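Local coordinates for diguanylate cyclase/phosphodiesterase-domain containing protein (Thermotoga maritima MSB8, PDB 6KHU) that has a GGDEF-type fold and is a putative diguanylate cyclase, although its degenerate signature motif leaves cyclic di-GMP synthesis uncertain, at residues P87-E90 / E91-N95. Numbering follows the deposited sequence.
Sequences PNIE and ERIKN
Glu91 N donates to Pro87 O over 2.9 Å, the first of four i to i+4 bonds joining 87-90 to 91-95 as a piece of helix 86-100; Asn95 N to Glu91 O continues the series. The Glu91 side chain bends at chi2 (52°), and OE2 comes to 3.7 Å from Lys94 NZ, a long salt bridge one turn on. Arg92 repeats the backbone pattern with Asn88 O. Its CG, beside the backbone N (chi1 -76°), sends the chain back past that carbonyl oxygen, and the chi3 bend turns the guanidinium so that NH2 lies 4.0 Å from Ile89 CG1, an oblique approach. The Arg92 carbonyl is hydrogen-bonded to ND1 of His96, a zinc ligand in this crystal with Glu57. At Ile93 the backbone bond to Ile89 O is the straightest of the four (N-H...O 166°), and CD1 packs against Ile89 CG2 at 3.9 Å, pairing two buried side chains. Lys94 N bonds to Glu90 O, with CG 3.2 Å from that oxygen. Glu90 OE1 and Glu91 OE2 are 5.0 Å apart; Lys94 NZ, 4.4 Å from Glu90 OE1 and too far for a salt bridge there, lies near both and probably eases their proximity. The helix thus turns its isoleucine face to helix 41-57, where Ile93 meets Ile54 and Leu55, and to Phe33 of strand 30-37, touched by Ile89; on strand 105-112, Pro87 and Glu90 touch Tyr109, Glu90 also Ile107, and Lys94 Tyr105.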
# COMPACT_ATOMS: atom_id res chain seq x y z
N PRO A 87 10.88 4.21 4.49
CA PRO A 87 10.52 4.36 5.92
C PRO A 87 9.83 5.67 6.23
O PRO A 87 8.99 5.71 7.13
CB PRO A 87 11.87 4.26 6.64
CG PRO A 87 12.77 3.54 5.68
CD PRO A 87 12.33 3.99 4.32
N ASN A 88 10.20 6.75 5.54
CA ASN A 88 9.54 8.04 5.77
C ASN A 88 8.06 7.96 5.41
O ASN A 88 7.21 8.52 6.12
CB ASN A 88 10.21 9.14 4.95
CG ASN A 88 11.71 9.25 5.19
OD1 ASN A 88 12.39 8.27 5.51
ND2 ASN A 88 12.23 10.46 5.02
N ILE A 89 7.74 7.29 4.30
CA ILE A 89 6.33 7.14 3.93
C ILE A 89 5.59 6.31 4.96
O ILE A 89 4.48 6.65 5.37
CB ILE A 89 6.22 6.54 2.52
CG1 ILE A 89 6.74 7.54 1.49
CG2 ILE A 89 4.76 6.14 2.23
CD1 ILE A 89 6.84 6.98 0.11
N GLU A 90 6.21 5.22 5.42
CA GLU A 90 5.56 4.40 6.44
C GLU A 90 5.29 5.21 7.70
O GLU A 90 4.21 5.09 8.30
CB GLU A 90 6.40 3.17 6.79
CG GLU A 90 5.64 2.19 7.68
CD GLU A 90 6.52 1.09 8.26
OE1 GLU A 90 7.61 1.41 8.78
OE2 GLU A 90 6.14 -0.10 8.17
N GLU A 91 6.26 6.01 8.15
CA GLU A 91 6.04 6.82 9.34
C GLU A 91 4.88 7.79 9.13
O GLU A 91 4.06 7.98 10.04
CB GLU A 91 7.33 7.57 9.70
CG GLU A 91 7.51 7.86 11.20
CD GLU A 91 7.37 6.61 12.08
OE1 GLU A 91 6.89 6.75 13.23
OE2 GLU A 91 7.74 5.50 11.63
N ARG A 92 4.79 8.39 7.94
CA ARG A 92 3.70 9.32 7.67
C ARG A 92 2.35 8.62 7.77
O ARG A 92 1.41 9.15 8.38
CB ARG A 92 3.87 9.98 6.29
CG ARG A 92 4.95 11.06 6.24
CD ARG A 92 5.37 11.39 4.80
NE ARG A 92 4.25 11.89 4.00
CZ ARG A 92 4.15 11.78 2.68
NH1 ARG A 92 3.09 12.28 2.05
NH2 ARG A 92 5.11 11.19 1.98
N ILE A 93 2.23 7.42 7.20
CA ILE A 93 0.99 6.66 7.31
C ILE A 93 0.66 6.40 8.78
O ILE A 93 -0.47 6.60 9.23
CB ILE A 93 1.06 5.36 6.50
CG1 ILE A 93 1.22 5.66 4.99
CG2 ILE A 93 -0.17 4.49 6.78
CD1 ILE A 93 1.76 4.50 4.20
N LYS A 94 1.67 5.97 9.55
CA LYS A 94 1.46 5.67 10.97
C LYS A 94 1.03 6.92 11.74
O LYS A 94 0.10 6.86 12.55
CB LYS A 94 2.74 5.08 11.58
CG LYS A 94 3.10 3.69 11.01
CD LYS A 94 3.91 2.83 12.00
CE LYS A 94 5.33 3.36 12.15
NZ LYS A 94 6.23 2.39 12.86
N ASN A 95 1.69 8.05 11.48
CA ASN A 95 1.32 9.32 12.11
C ASN A 95 -0.13 9.70 11.82
O ASN A 95 -0.84 10.17 12.71
CB ASN A 95 2.25 10.44 11.64
CG ASN A 95 3.66 10.31 12.19
OD1 ASN A 95 3.91 9.48 13.06
ND2 ASN A 95 4.57 11.14 11.70